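Probable oxidoreductase (Mycobacterium abscessus, PDB 4EYE) is probably an oxidoreductase of the medium-chain dehydrogenase/reductase superfamily, related to quinone oxidoreductases, with a substrate that is not established. Local coordinates at residues A[62-67]-A[82-87]; A[130-135]-A[303-308]; A[142-147]-A[309-314]. One frame throughout, in Å; residues are numbered along the deposited sequence.

Contact 1 of 3, residues A[62-67]-A[82-87]; sequences FPDYLM and PGIETA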
ATOM      1  N   PHE A  62       3.687   1.086  -6.043  1.00 20.58           N
ATOM      2  CA  PHE A  62       3.955   0.399  -7.289  1.00 21.83           C
ATOM      3  C   PHE A  62       3.147   0.973  -8.461  1.00 21.50           C
ATOM      4  O   PHE A  62       3.697   1.164  -9.527  1.00 21.44           O
ATOM      5  CB  PHE A  62       3.757  -1.129  -7.141  1.00 23.76           C
ATOM      6  CG  PHE A  62       4.395  -1.926  -8.260  1.00 25.55           C
ATOM      7  CD1 PHE A  62       5.752  -1.933  -8.431  1.00 26.97           C
ATOM      8  CD2 PHE A  62       3.620  -2.645  -9.145  1.00 27.14           C
ATOM      9  CE1 PHE A  62       6.347  -2.647  -9.484  1.00 28.03           C
ATOM     10  CE2 PHE A  62       4.200  -3.385 -10.175  1.00 28.05           C
ATOM     11  CZ  PHE A  62       5.567  -3.379 -10.344  1.00 28.09           C
ATOM     12  N   PRO A  63       1.859   1.297  -8.264  1.00 21.64           N
ATOM     13  CA  PRO A  63       1.130   1.934  -9.385  1.00 21.63           C
ATOM     14  C   PRO A  63       1.754   3.232  -9.890  1.00 21.03           C
ATOM     15  O   PRO A  63       1.809   3.457 -11.108  1.00 20.54           O
ATOM     16  CB  PRO A  63      -0.259   2.184  -8.808  1.00 21.96           C
ATOM     17  CG  PRO A  63      -0.441   1.060  -7.818  1.00 22.34           C
ATOM     18  CD  PRO A  63       0.938   0.876  -7.194  1.00 22.05           C
ATOM     19  N   ASP A  64       2.296   4.044  -8.981  1.00 20.52           N
ATOM     20  CA  ASP A  64       2.957   5.290  -9.373  1.00 20.56           C
ATOM     21  C   ASP A  64       4.058   4.990 -10.351  1.00 20.57           C
ATOM     22  O   ASP A  64       4.158   5.590 -11.424  1.00 20.24           O
ATOM     23  CB  ASP A  64       3.611   6.065  -8.208  1.00 20.47           C
ATOM     24  CG  ASP A  64       2.674   6.412  -7.089  1.00 20.96           C
ATOM     25  OD1 ASP A  64       1.449   6.657  -7.304  1.00 21.70           O
ATOM     26  OD2 ASP A  64       3.208   6.563  -5.947  1.00 21.35           O
ATOM     27  N   TYR A  65       4.916   4.071  -9.954  1.00 20.96           N
ATOM     28  CA  TYR A  65       6.050   3.649 -10.774  1.00 21.64           C
ATOM     29  C   TYR A  65       5.608   3.099 -12.156  1.00 21.83           C
ATOM     30  O   TYR A  65       6.143   3.473 -13.212  1.00 21.75           O
ATOM     31  CB  TYR A  65       6.830   2.590  -9.989  1.00 22.64           C
ATOM     32  CG  TYR A  65       7.865   1.862 -10.814  1.00 24.00           C
ATOM     33  CD1 TYR A  65       8.875   2.563 -11.447  1.00 24.78           C
ATOM     34  CD2 TYR A  65       7.833   0.485 -10.960  1.00 25.18           C
ATOM     35  CE1 TYR A  65       9.823   1.919 -12.208  1.00 25.82           C
ATOM     36  CE2 TYR A  65       8.779  -0.172 -11.746  1.00 26.55           C
ATOM     37  CZ  TYR A  65       9.766   0.572 -12.377  1.00 26.77           C
ATOM     38  OH  TYR A  65      10.731  -0.036 -13.146  1.00 29.69           O
ATOM     39  N   LEU A  66       4.615   2.219 -12.135  1.00 21.82           N
ATOM     40  CA  LEU A  66       4.058   1.664 -13.373  1.00 22.36           C
ATOM     41  C   LEU A  66       3.553   2.782 -14.279  1.00 22.72           C
ATOM     42  O   LEU A  66       3.746   2.714 -15.499  1.00 22.74           O
ATOM     43  CB  LEU A  66       2.920   0.639 -13.067  1.00 22.32           C
ATOM     44  CG  LEU A  66       3.316  -0.666 -12.314  1.00 22.81           C
ATOM     45  CD1 LEU A  66       2.186  -1.720 -12.180  1.00 23.43           C
ATOM     46  CD2 LEU A  66       4.509  -1.343 -13.018  1.00 23.08           C
ATOM     47  N   MET A  67       2.918   3.802 -13.687  1.00 22.64           N
ATOM     48  CA  MET A  67       2.378   4.907 -14.454  1.00 23.70           C
ATOM     49  C   MET A  67       3.492   5.679 -15.146  1.00 23.29           C
ATOM     50  O   MET A  67       3.343   6.085 -16.274  1.00 22.66           O
ATOM     51  CB  MET A  67       1.535   5.838 -13.585  1.00 24.46           C
ATOM     52  CG  MET A  67       0.204   5.225 -13.271  1.00 26.42           C
ATOM     53  SD  MET A  67      -0.872   6.290 -12.279  1.00 29.56           S
ATOM     54  CE  MET A  67      -1.570   7.288 -13.548  1.00 29.49           C
ATOM     55  N   PRO A  82       2.601  12.313 -11.016  1.00 16.61           N
ATOM     56  CA  PRO A  82       2.234  11.047 -10.391  1.00 16.52           C
ATOM     57  C   PRO A  82       1.928  11.174  -8.911  1.00 16.43           C
ATOM     58  O   PRO A  82       2.194  12.208  -8.303  1.00 16.05           O
ATOM     59  CB  PRO A  82       3.490  10.176 -10.571  1.00 16.57           C
ATOM     60  CG  PRO A  82       4.402  10.967 -11.459  1.00 16.71           C
ATOM     61  CD  PRO A  82       4.044  12.386 -11.278  1.00 16.66           C
ATOM     62  N   GLY A  83       1.330  10.121  -8.370  1.00 16.75           N
ATOM     63  CA  GLY A  83       1.194   9.982  -6.908  1.00 16.87           C
ATOM     64  C   GLY A  83      -0.244   9.854  -6.500  1.00 17.02           C
ATOM     65  O   GLY A  83      -1.067  10.797  -6.717  1.00 17.33           O
ATOM     66  N   ILE A  84      -0.563   8.700  -5.942  1.00 17.22           N
ATOM     67  CA  ILE A  84      -1.914   8.382  -5.571  1.00 17.44           C
ATOM     68  C   ILE A  84      -2.224   8.737  -4.128  1.00 17.45           C
ATOM     69  O   ILE A  84      -3.368   8.993  -3.815  1.00 18.07           O
ATOM     70  CB  ILE A  84      -2.206   6.896  -5.778  1.00 17.74           C
ATOM     71  CG1 ILE A  84      -2.217   6.549  -7.281  1.00 18.13           C
ATOM     72  CG2 ILE A  84      -3.467   6.517  -5.006  1.00 17.84           C
ATOM     73  CD1 ILE A  84      -2.538   5.055  -7.555  1.00 18.63           C
ATOM     74  N   GLU A  85      -1.242   8.718  -3.263  1.00 17.15           N
ATOM     75  CA  GLU A  85      -1.449   8.741  -1.810  1.00 17.14           C
ATOM     76  C   GLU A  85      -0.797   9.972  -1.227  1.00 16.53           C
ATOM     77  O   GLU A  85       0.395  10.160  -1.451  1.00 16.24           O
ATOM     78  CB  GLU A  85      -0.666   7.590  -1.159  1.00 17.57           C
ATOM     79  CG  GLU A  85      -1.028   6.216  -1.491  1.00 18.40           C
ATOM     80  CD  GLU A  85      -0.019   5.252  -0.902  1.00 19.03           C
ATOM     81  OE1 GLU A  85       1.176   5.299  -1.368  1.00 20.23           O
ATOM     82  OE2 GLU A  85      -0.423   4.474  -0.015  1.00 19.24           O
ATOM     83  N   THR A  86      -1.546  10.747  -0.446  1.00 16.27           N
ATOM     84  CA  THR A  86      -1.003  11.927   0.296  1.00 16.09           C
ATOM     85  C   THR A  86      -1.543  12.012   1.702  1.00 16.15           C
ATOM     86  O   THR A  86      -2.648  11.494   2.009  1.00 16.24           O
ATOM     87  CB  THR A  86      -1.296  13.272  -0.417  1.00 16.07           C
ATOM     88  OG1 THR A  86      -2.701  13.449  -0.648  1.00 16.15           O
ATOM     89  CG2 THR A  86      -0.524  13.352  -1.796  1.00 15.97           C
ATOM     90  N   ALA A  87      -0.779  12.682   2.564  1.00 16.17           N
ATOM     91  CA  ALA A  87      -1.221  13.049   3.859  1.00 16.43           C
ATOM     92  C   ALA A  87      -0.687  14.450   4.158  1.00 16.72           C
ATOM     93  O   ALA A  87       0.438  14.809   3.766  1.00 16.64           O
ATOM     94  CB  ALA A  87      -0.759  12.035   4.912  1.00 16.45           C
TER
HETATM   95  O   HOH W   1       1.172   6.800  -4.180  1.00 18.96           O
HETATM   96  O   HOH W   2       0.484   7.913  -9.784  1.00 27.55           O
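The carboxylate of Asp64, in the first turn of helix 62-68, meets the backbone of Gly83 and Ile84 just before strand 85-92. This is the tight, buried part of the contact. CG stands beside Asp64's own backbone N and opposite its carbonyl carbon (chi1 -57°), which sends the carboxylate across to the other segment. OD1 reaches Ile84 N at 3.2 Å, but the N-H points well off the line (131°) and the bond is weak. The same oxygen lies 3.4 Å from Gly83 CA, where the lack of a side chain suits a backbone with positive phi. Two waters add bridges to the direct bond. One donates to Asp64 OD1 (2.9 Å) and accepts from Gly83 N (2.8 Å); the other donates to Asp64 OD2 at 2.7 Å and also accepts from Ile84 N, whose single proton is therefore divided. OD2 turns back to the backbone N of Cys61, just ahead of the helix, with a weak further bond from Tyr114 OH, so both carboxylate oxygens are well supplied.

Gly83-Ile84-Glu85, in the GroES-like domain, appears to occupy the place of the Gly-His-Glu motif of zinc alcohol dehydrogenases, where those enzymes carry a metal-binding histidine; Ile84 offers no metal ligand. Glu85, a like charge near Asp64, forms a salt bridge with Lys337, which probably eases any repulsion.

The looser side is apolar and partly exposed. Pro63 CB touches the end of Ile84, CD1, at 3.9 Å, and Pro63 also packs on Tyr72. A methylpentanediol molecule, probably from the crystallisation liquor, lies close against the Ile84 side chain.

Contact 2 of 3, residues A[130-135]-A[303-308]; sequences PQLDDA and KLVAEG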
ATOM      1  N   PRO A 130      -4.688  10.084  15.196  1.00 21.13           N
ATOM      2  CA  PRO A 130      -3.843  11.035  15.957  1.00 21.46           C
ATOM      3  C   PRO A 130      -2.532  10.445  16.442  1.00 21.27           C
ATOM      4  O   PRO A 130      -1.619  11.215  16.728  1.00 21.74           O
ATOM      5  CB  PRO A 130      -4.720  11.450  17.138  1.00 22.12           C
ATOM      6  CG  PRO A 130      -5.781  10.422  17.255  1.00 22.26           C
ATOM      7  CD  PRO A 130      -5.986   9.852  15.847  1.00 21.65           C
ATOM      8  N   GLN A 131      -2.410   9.133  16.510  1.00 20.84           N
ATOM      9  CA  GLN A 131      -1.165   8.527  16.984  1.00 20.94           C
ATOM     10  C   GLN A 131      -0.033   8.585  15.927  1.00 20.16           C
ATOM     11  O   GLN A 131       1.138   8.340  16.263  1.00 20.35           O
ATOM     12  CB  GLN A 131      -1.397   7.058  17.377  1.00 21.36           C
ATOM     13  CG  GLN A 131      -2.372   6.873  18.548  1.00 22.26           C
ATOM     14  CD  GLN A 131      -3.801   6.562  18.111  1.00 22.08           C
ATOM     15  OE1 GLN A 131      -4.218   6.870  17.010  1.00 21.86           O
ATOM     16  NE2 GLN A 131      -4.554   5.967  19.011  1.00 22.78           N
ATOM     17  N   LEU A 132      -0.369   8.889  14.664  1.00 19.26           N
ATOM     18  CA  LEU A 132       0.575   8.763  13.562  1.00 18.60           C
ATOM     19  C   LEU A 132       1.105  10.103  13.114  1.00 18.51           C
ATOM     20  O   LEU A 132       0.377  11.129  13.076  1.00 18.48           O
ATOM     21  CB  LEU A 132      -0.086   8.023  12.352  1.00 18.14           C
ATOM     22  CG  LEU A 132      -0.628   6.610  12.612  1.00 17.99           C
ATOM     23  CD1 LEU A 132      -1.143   6.030  11.287  1.00 17.66           C
ATOM     24  CD2 LEU A 132       0.401   5.693  13.270  1.00 17.96           C
ATOM     25  N   ASP A 133       2.362  10.117  12.684  1.00 18.46           N
ATOM     26  CA  ASP A 133       2.817  11.252  11.925  1.00 18.47           C
ATOM     27  C   ASP A 133       2.352  11.142  10.449  1.00 17.99           C
ATOM     28  O   ASP A 133       1.759  10.143  10.072  1.00 17.54           O
ATOM     29  CB  ASP A 133       4.344  11.473  12.068  1.00 18.86           C
ATOM     30  CG  ASP A 133       5.183  10.480  11.302  1.00 18.65           C
ATOM     31  OD1 ASP A 133       4.707   9.825  10.338  1.00 18.30           O
ATOM     32  OD2 ASP A 133       6.368  10.383  11.641  1.00 18.98           O
ATOM     33  N   ASP A 134       2.592  12.181   9.652  1.00 17.89           N
ATOM     34  CA  ASP A 134       2.089  12.232   8.259  1.00 17.84           C
ATOM     35  C   ASP A 134       2.653  11.154   7.336  1.00 17.07           C
ATOM     36  O   ASP A 134       1.949  10.641   6.494  1.00 16.70           O
ATOM     37  CB  ASP A 134       2.259  13.642   7.647  1.00 18.36           C
ATOM     38  CG  ASP A 134       1.390  14.648   8.351  1.00 19.36           C
ATOM     39  OD1 ASP A 134       0.382  14.275   8.996  1.00 20.02           O
ATOM     40  OD2 ASP A 134       1.679  15.830   8.278  1.00 20.45           O
ATOM     41  N   ALA A 135       3.916  10.808   7.501  1.00 16.83           N
ATOM     42  CA  ALA A 135       4.501   9.671   6.747  1.00 16.51           C
ATOM     43  C   ALA A 135       3.836   8.323   7.096  1.00 16.26           C
ATOM     44  O   ALA A 135       3.513   7.512   6.230  1.00 15.98           O
ATOM     45  CB  ALA A 135       5.991   9.590   6.980  1.00 16.67           C
ATOM     46  N   LYS A 303      -8.330   1.419  15.002  1.00 18.69           N
ATOM     47  CA  LYS A 303      -8.274   0.543  16.150  1.00 19.28           C
ATOM     48  C   LYS A 303      -6.918  -0.158  16.253  1.00 18.65           C
ATOM     49  O   LYS A 303      -6.297  -0.164  17.334  1.00 18.87           O
ATOM     50  CB  LYS A 303      -9.407  -0.485  16.089  1.00 20.22           C
ATOM     51  CG  LYS A 303      -9.299  -1.669  17.071  1.00 21.51           C
ATOM     52  CD  LYS A 303     -10.488  -2.626  16.925  1.00 22.89           C
ATOM     53  CE  LYS A 303     -10.115  -4.108  17.115  1.00 24.03           C
ATOM     54  NZ  LYS A 303     -10.012  -4.486  18.545  1.00 25.90           N
ATOM     55  N   LEU A 304      -6.439  -0.704  15.136  1.00 17.86           N
ATOM     56  CA  LEU A 304      -5.101  -1.314  15.097  1.00 17.56           C
ATOM     57  C   LEU A 304      -4.006  -0.325  15.484  1.00 17.56           C
ATOM     58  O   LEU A 304      -3.121  -0.694  16.238  1.00 17.89           O
ATOM     59  CB  LEU A 304      -4.817  -2.002  13.749  1.00 17.13           C
ATOM     60  CG  LEU A 304      -5.752  -3.182  13.433  1.00 17.08           C
ATOM     61  CD1 LEU A 304      -5.652  -3.684  11.998  1.00 16.72           C
ATOM     62  CD2 LEU A 304      -5.504  -4.335  14.389  1.00 17.43           C
ATOM     63  N   VAL A 305      -4.088   0.917  15.005  1.00 17.32           N
ATOM     64  CA  VAL A 305      -3.142   1.978  15.365  1.00 17.37           C
ATOM     65  C   VAL A 305      -3.244   2.356  16.858  1.00 18.02           C
ATOM     66  O   VAL A 305      -2.220   2.485  17.530  1.00 18.19           O
ATOM     67  CB  VAL A 305      -3.327   3.242  14.477  1.00 17.18           C
ATOM     68  CG1 VAL A 305      -2.512   4.431  15.032  1.00 17.39           C
ATOM     69  CG2 VAL A 305      -2.944   2.939  13.007  1.00 16.63           C
ATOM     70  N   ALA A 306      -4.485   2.479  17.384  1.00 18.26           N
ATOM     71  CA  ALA A 306      -4.686   2.692  18.817  1.00 18.89           C
ATOM     72  C   ALA A 306      -4.022   1.595  19.629  1.00 19.27           C
ATOM     73  O   ALA A 306      -3.447   1.875  20.665  1.00 19.91           O
ATOM     74  CB  ALA A 306      -6.181   2.778  19.164  1.00 19.00           C
ATOM     75  N   GLU A 307      -4.078   0.360  19.144  1.00 19.19           N
ATOM     76  CA  GLU A 307      -3.535  -0.772  19.851  1.00 19.65           C
ATOM     77  C   GLU A 307      -2.017  -0.904  19.704  1.00 19.58           C
ATOM     78  O   GLU A 307      -1.380  -1.690  20.433  1.00 20.20           O
ATOM     79  CB  GLU A 307      -4.246  -2.064  19.399  1.00 19.78           C
ATOM     80  CG  GLU A 307      -5.701  -2.074  19.815  1.00 20.22           C
ATOM     81  CD  GLU A 307      -6.472  -3.255  19.227  1.00 20.47           C
ATOM     82  OE1 GLU A 307      -5.898  -4.027  18.424  1.00 21.28           O
ATOM     83  OE2 GLU A 307      -7.645  -3.445  19.624  1.00 20.71           O
ATOM     84  N   GLY A 308      -1.438  -0.096  18.823  1.00 19.10           N
ATOM     85  CA  GLY A 308       0.028   0.081  18.753  1.00 19.08           C
ATOM     86  C   GLY A 308       0.638  -0.062  17.367  1.00 18.41           C
ATOM     87  O   GLY A 308       1.839   0.105  17.216  1.00 18.72           O
TER
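Gln131 and Val305 mark the closest pass of the two backbones, their CA atoms 7.0 Å apart, where the loop before helix 134-140 runs beside the end of helix 293-306. Each segment holds a helix end: Asp133 is the N-cap of the first helix, its OD1 bonded to Glu136 N, and Gly308 closes the second in a Schellman motif. Gly308 has positive phi, and its N bonds back to Val305 O (3.0 Å) and, weakly, to Leu304 O. The contact thus joins the loop leading into helix 134-140 to the C-terminal end of helix 293-306.

Val305 CG1, trans to the backbone N (chi1 170°), is the central group. Leu132 CD2 comes up to it tip to tip at 3.6 Å, while Leu132 CD1 faces Val305 CG2 at 4.0 Å. On the outer side the Gln131 chain bends at chi2 (97°) and lays its amide against the helix, with OE1 3.6 Å from Val305 CG1 and NE2 3.3 Å from Ala306 CA. Arg310 also packs on both Gln131 and Leu132.

No hydrogen bond crosses between the segments, and the Lys303-Glu307 salt bridge stays within the helix end. Burial of apolar surface between Leu132 and Val305 therefore holds the contact, and the glutamine amide adds only van der Waals contact at the solvent-facing rim.

Contact 3 of 3, residues A[142-147]-A[309-314]; sequences ANYHTM and MRPPVS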
ATOM      1  N   ALA A 142      -2.857   3.254   0.524  1.00 17.68           N
ATOM      2  CA  ALA A 142      -3.056   2.141  -0.423  1.00 17.55           C
ATOM      3  C   ALA A 142      -2.821   0.811   0.276  1.00 17.19           C
ATOM      4  O   ALA A 142      -3.727  -0.063   0.253  1.00 17.13           O
ATOM      5  CB  ALA A 142      -2.179   2.258  -1.662  1.00 17.68           C
ATOM      6  N   ASN A 143      -1.676   0.658   0.930  1.00 16.58           N
ATOM      7  CA  ASN A 143      -1.298  -0.665   1.382  1.00 16.30           C
ATOM      8  C   ASN A 143      -2.135  -1.276   2.532  1.00 16.02           C
ATOM      9  O   ASN A 143      -2.463  -2.473   2.500  1.00 15.93           O
ATOM     10  CB  ASN A 143       0.205  -0.767   1.716  1.00 16.35           C
ATOM     11  CG  ASN A 143       1.115  -0.429   0.514  1.00 16.58           C
ATOM     12  OD1 ASN A 143       0.667  -0.460  -0.619  1.00 16.71           O
ATOM     13  ND2 ASN A 143       2.401  -0.087   0.783  1.00 16.58           N
ATOM     14  N   TYR A 144      -2.488  -0.463   3.520  1.00 15.69           N
ATOM     15  CA  TYR A 144      -3.177  -0.961   4.718  1.00 15.58           C
ATOM     16  C   TYR A 144      -4.657  -1.145   4.486  1.00 15.61           C
ATOM     17  O   TYR A 144      -5.239  -2.130   5.002  1.00 15.68           O
ATOM     18  CB  TYR A 144      -2.825  -0.110   5.977  1.00 15.56           C
ATOM     19  CG  TYR A 144      -1.374  -0.349   6.437  1.00 15.56           C
ATOM     20  CD1 TYR A 144      -0.280   0.102   5.679  1.00 15.50           C
ATOM     21  CD2 TYR A 144      -1.095  -1.076   7.585  1.00 15.69           C
ATOM     22  CE1 TYR A 144       1.016  -0.114   6.069  1.00 15.57           C
ATOM     23  CE2 TYR A 144       0.212  -1.325   7.975  1.00 15.77           C
ATOM     24  CZ  TYR A 144       1.273  -0.825   7.239  1.00 15.71           C
ATOM     25  OH  TYR A 144       2.584  -1.101   7.645  1.00 15.85           O
ATOM     26  N   HIS A 145      -5.291  -0.235   3.735  1.00 15.60           N
ATOM     27  CA  HIS A 145      -6.695  -0.414   3.410  1.00 15.74           C
ATOM     28  C   HIS A 145      -6.887  -1.601   2.521  1.00 15.82           C
ATOM     29  O   HIS A 145      -7.842  -2.330   2.692  1.00 15.95           O
ATOM     30  CB  HIS A 145      -7.306   0.834   2.722  1.00 15.81           C
ATOM     31  CG  HIS A 145      -7.636   1.916   3.665  1.00 15.84           C
ATOM     32  ND1 HIS A 145      -8.869   2.083   4.169  1.00 16.02           N
ATOM     33  CD2 HIS A 145      -6.832   2.900   4.253  1.00 15.75           C
ATOM     34  CE1 HIS A 145      -8.844   3.095   5.027  1.00 16.03           C
ATOM     35  NE2 HIS A 145      -7.607   3.588   5.073  1.00 15.88           N
ATOM     36  N   THR A 146      -5.966  -1.818   1.574  1.00 15.78           N
ATOM     37  CA  THR A 146      -6.008  -2.995   0.726  1.00 15.91           C
ATOM     38  C   THR A 146      -5.955  -4.297   1.543  1.00 15.90           C
ATOM     39  O   THR A 146      -6.757  -5.202   1.327  1.00 16.06           O
ATOM     40  CB  THR A 146      -4.857  -2.997  -0.297  1.00 15.92           C
ATOM     41  OG1 THR A 146      -4.969  -1.850  -1.123  1.00 16.00           O
ATOM     42  CG2 THR A 146      -4.891  -4.242  -1.170  1.00 16.10           C
ATOM     43  N   MET A 147      -5.016  -4.357   2.475  1.00 15.79           N
ATOM     44  CA  MET A 147      -4.809  -5.548   3.276  1.00 15.87           C
ATOM     45  C   MET A 147      -5.874  -5.734   4.360  1.00 16.12           C
ATOM     46  O   MET A 147      -6.258  -6.868   4.605  1.00 16.28           O
ATOM     47  CB  MET A 147      -3.368  -5.656   3.811  1.00 15.76           C
ATOM     48  CG  MET A 147      -2.303  -6.005   2.737  1.00 15.75           C
ATOM     49  SD  MET A 147      -2.743  -7.457   1.704  1.00 15.94           S
ATOM     50  CE  MET A 147      -3.131  -8.680   2.958  1.00 16.03           C
ATOM     51  N   MET A 309      -0.156  -0.382  16.351  1.00 17.65           N
ATOM     52  CA  MET A 309       0.435  -0.581  15.029  1.00 17.06           C
ATOM     53  C   MET A 309       1.041   0.723  14.490  1.00 16.79           C
ATOM     54  O   MET A 309       0.389   1.758  14.454  1.00 16.72           O
ATOM     55  CB  MET A 309      -0.610  -1.137  14.034  1.00 16.60           C
ATOM     56  CG  MET A 309      -0.038  -1.582  12.703  1.00 16.22           C
ATOM     57  SD  MET A 309      -1.304  -2.264  11.610  1.00 15.91           S
ATOM     58  CE  MET A 309      -2.245  -0.804  11.141  1.00 15.59           C
ATOM     59  N   ARG A 310       2.272   0.650  14.033  1.00 16.64           N
ATOM     60  CA  ARG A 310       2.925   1.788  13.431  1.00 16.59           C
ATOM     61  C   ARG A 310       3.522   1.353  12.084  1.00 16.25           C
ATOM     62  O   ARG A 310       4.485   0.571  12.053  1.00 16.64           O
ATOM     63  CB  ARG A 310       4.054   2.330  14.356  1.00 17.01           C
ATOM     64  CG  ARG A 310       3.599   2.877  15.684  1.00 17.39           C
ATOM     65  CD  ARG A 310       2.756   4.147  15.535  1.00 17.31           C
ATOM     66  NE  ARG A 310       2.329   4.621  16.835  1.00 17.73           N
ATOM     67  CZ  ARG A 310       1.236   4.219  17.477  1.00 17.85           C
ATOM     68  NH1 ARG A 310       0.403   3.313  16.938  1.00 17.46           N
ATOM     69  NH2 ARG A 310       0.969   4.702  18.696  1.00 18.30           N
ATOM     70  N   PRO A 311       2.940   1.786  10.989  1.00 15.83           N
ATOM     71  CA  PRO A 311       3.521   1.487   9.680  1.00 15.62           C
ATOM     72  C   PRO A 311       4.970   1.914   9.561  1.00 15.85           C
ATOM     73  O   PRO A 311       5.284   3.101   9.778  1.00 16.10           O
ATOM     74  CB  PRO A 311       2.650   2.312   8.716  1.00 15.36           C
ATOM     75  CG  PRO A 311       1.346   2.460   9.417  1.00 15.33           C
ATOM     76  CD  PRO A 311       1.713   2.612  10.873  1.00 15.68           C
ATOM     77  N   PRO A 312       5.873   0.970   9.242  1.00 15.94           N
ATOM     78  CA  PRO A 312       7.296   1.344   9.036  1.00 16.19           C
ATOM     79  C   PRO A 312       7.517   2.212   7.805  1.00 16.09           C
ATOM     80  O   PRO A 312       7.034   1.889   6.727  1.00 16.00           O
ATOM     81  CB  PRO A 312       8.029   0.005   8.895  1.00 16.31           C
ATOM     82  CG  PRO A 312       7.049  -1.053   9.273  1.00 16.23           C
ATOM     83  CD  PRO A 312       5.648  -0.480   9.178  1.00 15.90           C
ATOM     84  N   VAL A 313       8.212   3.317   7.992  1.00 16.35           N
ATOM     85  CA  VAL A 313       8.604   4.184   6.923  1.00 16.46           C
ATOM     86  C   VAL A 313      10.129   4.217   6.848  1.00 16.98           C
ATOM     87  O   VAL A 313      10.786   4.689   7.775  1.00 17.70           O
ATOM     88  CB  VAL A 313       8.071   5.622   7.103  1.00 16.44           C
ATOM     89  CG1 VAL A 313       8.515   6.472   5.905  1.00 16.36           C
ATOM     90  CG2 VAL A 313       6.536   5.604   7.190  1.00 16.10           C
ATOM     91  N   SER A 314      10.678   3.681   5.755  1.00 16.99           N
ATOM     92  CA  SER A 314      12.119   3.402   5.708  1.00 17.40           C
ATOM     93  C   SER A 314      12.904   4.592   5.118  1.00 17.54           C
ATOM     94  O   SER A 314      14.098   4.752   5.403  1.00 18.09           O
ATOM     95  CB  SER A 314      12.378   2.130   4.916  1.00 17.44           C
ATOM     96  OG  SER A 314      11.867   2.234   3.579  1.00 17.17           O
TER
HETATM   97  O   HOH W   3       4.579   0.494   5.818  1.00 16.30           O
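Tyr144 and Met309 are brought together by their torsions. The tyrosine CG stands beside the backbone N (chi1 -71°), aiming the ring from helix 143-154 at the extended chain 309-312. Met309 extends fully through CG and SD, then bends at chi3 (71°) to bring its methyl to the ring. Its CE lies 3.7 Å from Tyr144 CD2, and the sulfur sits at the ring edge, 5.2 Å from the centroid, a Met-aromatic contact in which the methionine chain lies alongside the ring, pointing the other way. Pro311 takes one face: its CG is 4.2 Å from the Tyr144 centroid, 21° off the normal and displaced toward the rim, a CH-pi contact.

Here the chain, having completed the parallel six-stranded Rossmann-like domain, returns by way of helix 293-306 to the mixed sheet through strand 313-318. Pro311 and Pro312, both in extended polyproline-type conformation, make the passage between helix 134-140 and helix 171-182 and meet helix 143-154 through Tyr144.

The hydroxyl end is packed and bonded at once. Tyr144 OH lies 3.4 Å from Pro311 CA and 3.5 Å from Pro312 CD. A water in the ring plane, at its edge, donates to Tyr144 OH (3.1 Å) and to Pro312 O (3.0 Å). The hydroxyl also bonds Gln178 OE1, and NE2 of that glutamine holds Arg310 O, linking tyrosine and segment 309-312 a second time.

Overall arrangement
The centres of contacts 2 and 3 lie about 10 Å apart, and the two are continuous along 303-314: Val305 O accepts from Arg310 NH1 at 2.8 Å and Leu304 O probably from Met309 N at 3.0 Å. Contact 1 is farther off, its centre about 15 Å from that of contact 3 and 22 Å from that of contact 2. It is nevertheless tied to contact 3, with Ala142 N probably donating to Glu85 OE2 at 2.8 Å, and to contact 2, where Ala87 CB packs on Asp134 O at 3.4 Å. Contact 1, probably at the zinc-ligand motif position of zinc alcohol dehydrogenases, borders the methylpentanediol; contact 3 sets helix 143-154 on the chain following contact 2's helix end.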